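Long-range contacts in Mgp-operon protein 3 (Mycoplasma pneumoniae M129, PDB 6TM0), which probably serves as a surface adhesin through which the bacterium attaches to host cells: residues V551-K556 against T780-G785; L776-G781 against V846-L851; L862-F867 against Y888-V893. All coordinates share one frame; numbering follows the deposited sequence.

Contact 1 of 3, residues V551-K556 against T780-G785; sequences VFAAFK and TGLKAG
Leu-782 is the first residue of 780-785 to reach strand 551-556, and its two methyls divide the work. With CG anti to the backbone N (chi1 177°), the isobutyl group extends from its own strand toward the facing one. CD1 rests on the methyl of Ala-553, 3.6 Å from its CB. CD2 turns toward the preceding residues and lies over the main chain, 3.7 Å from Val-551 O and 3.9 Å from Phe-552 CA. It also meets the valine branch itself, Leu-782 CD2 standing 3.9 Å from Val-551 CG2, the two side chains crossing at about a right angle. The methyl groups of Leu-782 thus straddle the run from Val-551 to Ala-553, while Phe-552, between them, points its CB away and offers mainly backbone to the leucine.

Two residues further on, Ala-784 sends its CB toward the same valine, 4.1 Å from Val-551 CG2. That branch is therefore shared: Val-551 CG2 lies near both Leu-782 and Ala-784. The axes of the short strands come no closer than 7.6 Å, too far for backbone pairing, and methyl groups fill the contact between them. They run roughly antiparallel, at 158°, and the interface is buried and apolar.

This is packing between sheets. Strand 549-563 belongs to a mixed sheet, where 538-546 and 693-699 pair with it and supply Val-546 and Ile-698 against Val-551. Strand 779-786 belongs to a second, antiparallel sheet; its partner 799-805 brings Ala-801 and Leu-803 against Leu-782, with Leu-803 also touching Ala-553. Asp-544 of strand 538-546 links the layers by accepting a hydrogen bond from Ala-784 N.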
loop_
_atom_site.group_PDB
_atom_site.type_symbol
_atom_site.label_atom_id
_atom_site.label_comp_id
_atom_site.label_asym_id
_atom_site.label_seq_id
_atom_site.Cartn_x
_atom_site.Cartn_y
_atom_site.Cartn_z
ATOM N N VAL A 551 -1.559 6.434 15.332
ATOM C CA VAL A 551 -1.146 5.088 14.935
ATOM C C VAL A 551 -1.377 4.930 13.434
ATOM O O VAL A 551 -2.306 5.520 12.877
ATOM C CB VAL A 551 -1.745 3.932 15.781
ATOM C CG1 VAL A 551 -1.575 4.193 17.271
ATOM C CG2 VAL A 551 -3.204 3.674 15.444
ATOM N N PHE A 552 -0.521 4.169 12.775
ATOM C CA PHE A 552 -0.660 3.920 11.344
ATOM C C PHE A 552 -0.100 2.532 10.986
ATOM O O PHE A 552 0.582 1.890 11.787
ATOM C CB PHE A 552 -0.013 5.056 10.500
ATOM C CG PHE A 552 1.490 4.959 10.380
ATOM C CD1 PHE A 552 2.316 5.395 11.409
ATOM C CD2 PHE A 552 2.077 4.356 9.270
ATOM C CE1 PHE A 552 3.701 5.246 11.326
ATOM C CE2 PHE A 552 3.462 4.194 9.195
ATOM C CZ PHE A 552 4.262 4.647 10.219
ATOM N N ALA A 553 -0.423 2.094 9.776
ATOM C CA ALA A 553 -0.012 0.849 9.156
ATOM C C ALA A 553 -0.098 1.059 7.646
ATOM O O ALA A 553 -1.002 1.768 7.158
ATOM C CB ALA A 553 -0.929 -0.291 9.571
ATOM N N ALA A 554 0.871 0.457 6.919
ATOM C CA ALA A 554 0.988 0.472 5.466
ATOM C C ALA A 554 1.896 -0.654 5.037
ATOM O O ALA A 554 2.738 -1.105 5.810
ATOM C CB ALA A 554 1.577 1.799 4.986
ATOM N N PHE A 555 1.752 -1.076 3.783
ATOM C CA PHE A 555 2.619 -2.062 3.174
ATOM C C PHE A 555 3.683 -1.276 2.416
ATOM O O PHE A 555 3.337 -0.438 1.572
ATOM C CB PHE A 555 1.831 -2.930 2.188
ATOM C CG PHE A 555 1.341 -4.231 2.756
ATOM C CD1 PHE A 555 2.207 -5.306 2.920
ATOM C CD2 PHE A 555 0.005 -4.403 3.088
ATOM C CE1 PHE A 555 1.748 -6.524 3.436
ATOM C CE2 PHE A 555 -0.453 -5.622 3.596
ATOM C CZ PHE A 555 0.427 -6.667 3.788
ATOM N N LYS A 556 4.967 -1.521 2.717
ATOM C CA LYS A 556 6.070 -0.873 1.998
ATOM C C LYS A 556 5.963 -1.288 0.523
ATOM O O LYS A 556 5.973 -2.493 0.235
ATOM C CB LYS A 556 7.437 -1.314 2.577
ATOM C CG LYS A 556 8.658 -0.980 1.702
ATOM C CD LYS A 556 9.734 -2.088 1.723
ATOM C CE LYS A 556 10.086 -2.618 0.344
ATOM N NZ LYS A 556 10.795 -1.620 -0.522
ATOM N N THR A 780 -6.048 -2.917 4.517
ATOM C CA THR A 780 -7.119 -1.912 4.608
ATOM C C THR A 780 -7.778 -1.831 5.981
ATOM O O THR A 780 -7.817 -2.814 6.717
ATOM C CB THR A 780 -8.186 -2.197 3.526
ATOM O OG1 THR A 780 -9.024 -1.061 3.328
ATOM C CG2 THR A 780 -9.032 -3.442 3.815
ATOM N N GLY A 781 -8.302 -0.651 6.278
ATOM C CA GLY A 781 -9.108 -0.348 7.444
ATOM C C GLY A 781 -8.471 -0.358 8.802
ATOM O O GLY A 781 -9.057 -0.900 9.737
ATOM N N LEU A 782 -7.334 0.315 8.957
ATOM C CA LEU A 782 -6.717 0.397 10.274
ATOM C C LEU A 782 -7.591 1.232 11.237
ATOM O O LEU A 782 -7.947 2.369 10.927
ATOM C CB LEU A 782 -5.279 0.928 10.221
ATOM C CG LEU A 782 -4.653 1.076 11.600
ATOM C CD1 LEU A 782 -3.648 0.007 11.880
ATOM C CD2 LEU A 782 -4.227 2.520 11.888
ATOM N N LYS A 783 -7.960 0.631 12.372
ATOM C CA LYS A 783 -8.757 1.270 13.398
ATOM C C LYS A 783 -8.231 0.915 14.749
ATOM O O LYS A 783 -8.081 -0.267 15.070
ATOM C CB LYS A 783 -10.237 0.868 13.308
ATOM C CG LYS A 783 -11.164 2.036 12.978
ATOM C CD LYS A 783 -11.638 2.826 14.190
ATOM C CE LYS A 783 -12.287 4.125 13.788
ATOM N NZ LYS A 783 -13.563 3.927 13.043
ATOM N N ALA A 784 -7.961 1.952 15.552
ATOM C CA ALA A 784 -7.507 1.835 16.932
ATOM C C ALA A 784 -8.741 1.603 17.788
ATOM O O ALA A 784 -9.863 1.654 17.269
ATOM C CB ALA A 784 -6.817 3.118 17.355
ATOM N N GLY A 785 -8.540 1.358 19.077
ATOM C CA GLY A 785 -9.657 1.149 19.987
ATOM C C GLY A 785 -9.243 0.814 21.393
ATOM O O GLY A 785 -8.421 -0.084 21.602
#

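Contact 2 of 3, residues L776-G781 against V846-L851; sequences LNFGTG and VDLTTL
Phe-778 brings the edge of its ring up to the side chain of Leu-848: CE1 lies 3.4 Å from Leu-848 CB, near the ring plane, and CZ is 3.6 Å from Leu-848 O. The ring is carried toward the loop because its CG stands anti to the backbone N (chi1 150°). Further along, the methyl of Thr-780 approaches the same carbonyl, Thr-780 CG2 being 3.9 Å from Leu-848 O. Its hydroxyl faces Leu-851, with OG1 3.7 Å from Leu-851 CD2, and hydrogen-bonds to Asp-471. Leu-851 CD2 also lies 3.7 Å from Gly-781 CA, where there is no side chain to hold it off.

The loop is shaped from within by its polar residues. Asp-847 OD1 accepts from both Thr-849 N and Thr-849 OG1, the two donors arriving from one face of the carboxylate plane, while Thr-850 OG1 donates to Asp-847 O at 2.8 Å. Phe-771 and strand 799-805 pack nearby. Asp-847 to Thr-849 form an Asx turn just before strand 851-857; Leu-848 within the turn and Leu-851 at the head of that strand pack against 778-781.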
loop_
_atom_site.group_PDB
_atom_site.type_symbol
_atom_site.label_atom_id
_atom_site.label_comp_id
_atom_site.label_asym_id
_atom_site.label_seq_id
_atom_site.Cartn_x
_atom_site.Cartn_y
_atom_site.Cartn_z
ATOM N N LEU A 776 -0.018 -10.737 -4.609
ATOM C CA LEU A 776 0.183 -9.453 -3.940
ATOM C C LEU A 776 -0.633 -9.259 -2.684
ATOM O O LEU A 776 -1.800 -9.653 -2.652
ATOM C CB LEU A 776 -0.117 -8.313 -4.935
ATOM C CG LEU A 776 0.644 -8.353 -6.263
ATOM C CD1 LEU A 776 0.137 -7.308 -7.192
ATOM C CD2 LEU A 776 2.141 -8.218 -6.054
ATOM N N ASN A 777 -0.037 -8.639 -1.650
ATOM C CA ASN A 777 -0.787 -8.384 -0.422
ATOM C C ASN A 777 -1.300 -6.968 -0.375
ATOM O O ASN A 777 -0.634 -6.033 -0.847
ATOM C CB ASN A 777 0.001 -8.722 0.848
ATOM C CG ASN A 777 -0.869 -9.103 2.044
ATOM O OD1 ASN A 777 -2.044 -8.745 2.159
ATOM N ND2 ASN A 777 -0.307 -9.837 2.982
ATOM N N PHE A 778 -2.499 -6.810 0.210
ATOM C CA PHE A 778 -3.169 -5.526 0.377
ATOM C C PHE A 778 -3.656 -5.411 1.814
ATOM O O PHE A 778 -4.093 -6.409 2.379
ATOM C CB PHE A 778 -4.292 -5.427 -0.657
ATOM C CG PHE A 778 -5.510 -4.613 -0.323
ATOM C CD1 PHE A 778 -6.611 -5.201 0.287
ATOM C CD2 PHE A 778 -5.604 -3.289 -0.713
ATOM C CE1 PHE A 778 -7.747 -4.460 0.561
ATOM C CE2 PHE A 778 -6.748 -2.550 -0.441
ATOM C CZ PHE A 778 -7.815 -3.144 0.179
ATOM N N GLY A 779 -3.533 -4.215 2.390
ATOM C CA GLY A 779 -3.943 -3.902 3.759
ATOM C C GLY A 779 -4.927 -2.751 3.796
ATOM O O GLY A 779 -4.678 -1.712 3.180
ATOM N N THR A 780 -6.048 -2.917 4.517
ATOM C CA THR A 780 -7.119 -1.912 4.608
ATOM C C THR A 780 -7.778 -1.831 5.981
ATOM O O THR A 780 -7.817 -2.814 6.717
ATOM C CB THR A 780 -8.186 -2.197 3.526
ATOM O OG1 THR A 780 -9.024 -1.061 3.328
ATOM C CG2 THR A 780 -9.032 -3.442 3.815
ATOM N N GLY A 781 -8.302 -0.651 6.278
ATOM C CA GLY A 781 -9.108 -0.348 7.444
ATOM C C GLY A 781 -8.471 -0.358 8.802
ATOM O O GLY A 781 -9.057 -0.900 9.737
ATOM N N VAL A 846 -15.126 -12.336 1.124
ATOM C CA VAL A 846 -15.459 -10.904 1.201
ATOM C C VAL A 846 -14.480 -10.123 0.347
ATOM O O VAL A 846 -13.280 -10.312 0.522
ATOM C CB VAL A 846 -15.458 -10.402 2.691
ATOM C CG1 VAL A 846 -15.572 -8.878 2.794
ATOM C CG2 VAL A 846 -16.548 -11.082 3.516
ATOM N N ASP A 847 -14.982 -9.232 -0.552
ATOM C CA ASP A 847 -14.161 -8.359 -1.416
ATOM C C ASP A 847 -13.618 -7.234 -0.561
ATOM O O ASP A 847 -14.402 -6.417 -0.091
ATOM C CB ASP A 847 -14.985 -7.777 -2.601
ATOM C CG ASP A 847 -14.166 -7.186 -3.754
ATOM O OD1 ASP A 847 -13.091 -6.580 -3.485
ATOM O OD2 ASP A 847 -14.591 -7.340 -4.929
ATOM N N LEU A 848 -12.288 -7.198 -0.343
ATOM C CA LEU A 848 -11.652 -6.203 0.527
ATOM C C LEU A 848 -11.539 -4.793 -0.065
ATOM O O LEU A 848 -11.286 -3.846 0.686
ATOM C CB LEU A 848 -10.271 -6.690 0.988
ATOM C CG LEU A 848 -10.176 -7.784 2.049
ATOM C CD1 LEU A 848 -8.728 -8.199 2.242
ATOM C CD2 LEU A 848 -10.727 -7.312 3.389
ATOM N N THR A 849 -11.709 -4.645 -1.394
ATOM C CA THR A 849 -11.611 -3.331 -2.058
ATOM C C THR A 849 -12.876 -2.483 -1.862
ATOM O O THR A 849 -12.882 -1.277 -2.154
ATOM C CB THR A 849 -11.278 -3.488 -3.555
ATOM O OG1 THR A 849 -12.338 -4.180 -4.235
ATOM C CG2 THR A 849 -9.925 -4.158 -3.801
ATOM N N THR A 850 -13.942 -3.120 -1.361
ATOM C CA THR A 850 -15.238 -2.494 -1.169
ATOM C C THR A 850 -15.483 -2.070 0.301
ATOM O O THR A 850 -16.637 -1.968 0.713
ATOM C CB THR A 850 -16.326 -3.417 -1.746
ATOM O OG1 THR A 850 -16.372 -4.656 -1.033
ATOM C CG2 THR A 850 -16.139 -3.686 -3.230
ATOM N N LEU A 851 -14.422 -1.778 1.082
ATOM C CA LEU A 851 -14.616 -1.346 2.468
ATOM C C LEU A 851 -15.068 0.093 2.503
ATOM O O LEU A 851 -14.317 0.991 2.110
ATOM C CB LEU A 851 -13.384 -1.562 3.361
ATOM C CG LEU A 851 -13.495 -1.039 4.794
ATOM C CD1 LEU A 851 -14.230 -2.012 5.681
ATOM C CD2 LEU A 851 -12.145 -0.770 5.366
#

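Contact 3 of 3, residues L862-F867 against Y888-V893; sequences LWFYTF and YAVITV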
loop_
_atom_site.group_PDB
_atom_site.type_symbol
_atom_site.label_atom_id
_atom_site.label_comp_id
_atom_site.label_asym_id
_atom_site.label_seq_id
_atom_site.Cartn_x
_atom_site.Cartn_y
_atom_site.Cartn_z
ATOM N N LEU A 862 -15.560 -3.926 20.247
ATOM C CA LEU A 862 -15.677 -4.539 18.931
ATOM C C LEU A 862 -15.461 -3.606 17.768
ATOM O O LEU A 862 -15.802 -2.426 17.820
ATOM C CB LEU A 862 -17.061 -5.203 18.766
ATOM C CG LEU A 862 -17.424 -6.350 19.694
ATOM C CD1 LEU A 862 -18.851 -6.692 19.523
ATOM C CD2 LEU A 862 -16.589 -7.570 19.420
ATOM N N TRP A 863 -14.958 -4.175 16.683
ATOM C CA TRP A 863 -14.720 -3.468 15.445
ATOM C C TRP A 863 -15.721 -3.978 14.423
ATOM O O TRP A 863 -15.906 -5.193 14.268
ATOM C CB TRP A 863 -13.286 -3.719 14.961
ATOM C CG TRP A 863 -12.226 -2.946 15.694
ATOM C CD1 TRP A 863 -11.747 -1.704 15.380
ATOM C CD2 TRP A 863 -11.415 -3.425 16.773
ATOM N NE1 TRP A 863 -10.708 -1.369 16.215
ATOM C CE2 TRP A 863 -10.482 -2.407 17.083
ATOM C CE3 TRP A 863 -11.367 -4.631 17.495
ATOM C CZ2 TRP A 863 -9.535 -2.543 18.105
ATOM C CZ3 TRP A 863 -10.429 -4.763 18.509
ATOM C CH2 TRP A 863 -9.533 -3.729 18.811
ATOM N N PHE A 864 -16.377 -3.057 13.736
ATOM C CA PHE A 864 -17.329 -3.407 12.714
ATOM C C PHE A 864 -16.895 -2.891 11.322
ATOM O O PHE A 864 -16.927 -1.688 11.044
ATOM C CB PHE A 864 -18.744 -2.975 13.112
ATOM C CG PHE A 864 -19.379 -3.781 14.223
ATOM C CD1 PHE A 864 -19.732 -5.111 14.025
ATOM C CD2 PHE A 864 -19.713 -3.185 15.434
ATOM C CE1 PHE A 864 -20.357 -5.848 15.048
ATOM C CE2 PHE A 864 -20.350 -3.914 16.449
ATOM C CZ PHE A 864 -20.662 -5.241 16.254
ATOM N N TYR A 865 -16.463 -3.824 10.463
ATOM C CA TYR A 865 -16.041 -3.486 9.115
ATOM C C TYR A 865 -17.214 -3.675 8.180
ATOM O O TYR A 865 -17.679 -4.805 7.998
ATOM C CB TYR A 865 -14.849 -4.350 8.661
ATOM C CG TYR A 865 -13.520 -4.006 9.301
ATOM C CD1 TYR A 865 -13.236 -4.383 10.615
ATOM C CD2 TYR A 865 -12.510 -3.382 8.565
ATOM C CE1 TYR A 865 -11.994 -4.109 11.193
ATOM C CE2 TYR A 865 -11.258 -3.131 9.125
ATOM C CZ TYR A 865 -11.009 -3.485 10.442
ATOM O OH TYR A 865 -9.798 -3.205 11.013
ATOM N N THR A 866 -17.694 -2.578 7.591
ATOM C CA THR A 866 -18.794 -2.616 6.637
ATOM C C THR A 866 -18.267 -2.566 5.218
ATOM O O THR A 866 -17.565 -1.613 4.849
ATOM C CB THR A 866 -19.791 -1.493 6.931
ATOM O OG1 THR A 866 -20.396 -1.749 8.194
ATOM C CG2 THR A 866 -20.850 -1.362 5.874
ATOM N N PHE A 867 -18.627 -3.579 4.420
ATOM C CA PHE A 867 -18.247 -3.667 3.009
ATOM C C PHE A 867 -19.478 -3.401 2.151
ATOM O O PHE A 867 -20.555 -3.911 2.461
ATOM C CB PHE A 867 -17.610 -5.030 2.685
ATOM C CG PHE A 867 -16.329 -5.278 3.449
ATOM C CD1 PHE A 867 -16.355 -5.840 4.722
ATOM C CD2 PHE A 867 -15.099 -4.914 2.914
ATOM C CE1 PHE A 867 -15.175 -6.034 5.439
ATOM C CE2 PHE A 867 -13.916 -5.122 3.631
ATOM C CZ PHE A 867 -13.967 -5.676 4.887
ATOM N N TYR A 888 -24.224 -5.957 0.439
ATOM C CA TYR A 888 -23.291 -5.552 1.483
ATOM C C TYR A 888 -22.932 -6.771 2.355
ATOM O O TYR A 888 -23.657 -7.773 2.353
ATOM C CB TYR A 888 -23.927 -4.427 2.350
ATOM C CG TYR A 888 -25.235 -4.844 2.972
ATOM C CD1 TYR A 888 -25.264 -5.553 4.167
ATOM C CD2 TYR A 888 -26.443 -4.597 2.330
ATOM C CE1 TYR A 888 -26.460 -6.008 4.712
ATOM C CE2 TYR A 888 -27.651 -5.024 2.876
ATOM C CZ TYR A 888 -27.655 -5.740 4.064
ATOM O OH TYR A 888 -28.834 -6.205 4.606
ATOM N N ALA A 889 -21.838 -6.655 3.125
ATOM C CA ALA A 889 -21.375 -7.675 4.057
ATOM C C ALA A 889 -20.668 -6.996 5.207
ATOM O O ALA A 889 -19.906 -6.053 4.975
ATOM C CB ALA A 889 -20.421 -8.636 3.359
ATOM N N VAL A 890 -20.896 -7.482 6.440
ATOM C CA VAL A 890 -20.268 -6.942 7.651
ATOM C C VAL A 890 -19.358 -7.990 8.350
ATOM O O VAL A 890 -19.744 -9.152 8.514
ATOM C CB VAL A 890 -21.319 -6.302 8.612
ATOM C CG1 VAL A 890 -20.696 -5.801 9.919
ATOM C CG2 VAL A 890 -22.051 -5.167 7.921
ATOM N N ILE A 891 -18.141 -7.559 8.734
ATOM C CA ILE A 891 -17.190 -8.381 9.484
ATOM C C ILE A 891 -17.030 -7.755 10.880
ATOM O O ILE A 891 -16.988 -6.521 11.020
ATOM C CB ILE A 891 -15.798 -8.570 8.782
ATOM C CG1 ILE A 891 -15.927 -9.273 7.408
ATOM C CG2 ILE A 891 -14.810 -9.327 9.692
ATOM C CD1 ILE A 891 -14.583 -9.533 6.625
ATOM N N THR A 892 -16.936 -8.624 11.900
ATOM C CA THR A 892 -16.688 -8.249 13.282
ATOM C C THR A 892 -15.310 -8.773 13.629
ATOM O O THR A 892 -15.007 -9.953 13.406
ATOM C CB THR A 892 -17.695 -8.905 14.242
ATOM O OG1 THR A 892 -19.010 -8.636 13.794
ATOM C CG2 THR A 892 -17.524 -8.437 15.688
ATOM N N VAL A 893 -14.496 -7.896 14.200
ATOM C CA VAL A 893 -13.178 -8.224 14.715
ATOM C C VAL A 893 -13.353 -8.101 16.221
ATOM O O VAL A 893 -14.059 -7.202 16.683
ATOM C CB VAL A 893 -12.056 -7.316 14.147
ATOM C CG1 VAL A 893 -10.716 -7.649 14.779
ATOM C CG2 VAL A 893 -11.966 -7.448 12.628
#
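Tyr-865 leaves its strand with CB 3.9 Å from Ile-891 O and 4.3 Å from Ile-891 CB, its cross-strand neighbour. Here CG is anti to the carbonyl carbon (chi1 -73°), and the ring slants along the sheet toward the next residue on that face, so that CD1 and CE1 meet Val-893 CG2 at 3.9 and 3.6 Å. At the tip, OH hydrogen-bonds to Gly-781 O, tying this sheet to strand 779-786.

Phe-867 repeats the slant one step along: Ala-889 O meets the edge of its ring, and CE1 reaches Ile-891 CD1 at 3.7 Å. On the other face, Phe-864 lies alongside Thr-892, both pointing the same way, with CE1 3.3 Å from Thr-892 OG1.

Six backbone bonds hold the strands together, two at each of the pairs Trp-863/Val-893, Tyr-865/Ile-891 and Phe-867/Ala-889. Between them, Phe-864/Thr-892 and Thr-866/Val-890 form non-hydrogen-bonded pairs. With 851-857 bonded to the far edge of 862-868, this is a regular ladder in an antiparallel up-and-down meander.

How the contacts relate
Contacts 1 and 2 share Thr-780 and Gly-781 on strand 779-786, which turns one part of its length to strand 551-556 and its beginning to the loop 846-851; their centres are 12 Å apart. They also meet directly, Phe-555 packing on Asn-777 and Gly-779. Contact 3 follows later in the chain, its centre about 12 Å from contact 2 and 16 Å from contact 1. Loop 846-851 runs into the sheet of contact 3, where Leu-851 packs on Phe-867, and Trp-863 lies against Lys-783 and Ala-784. Strand 779-786 thus stands between the mixed sheet and the 862-868 sheet, joining regions distant in sequence into one body.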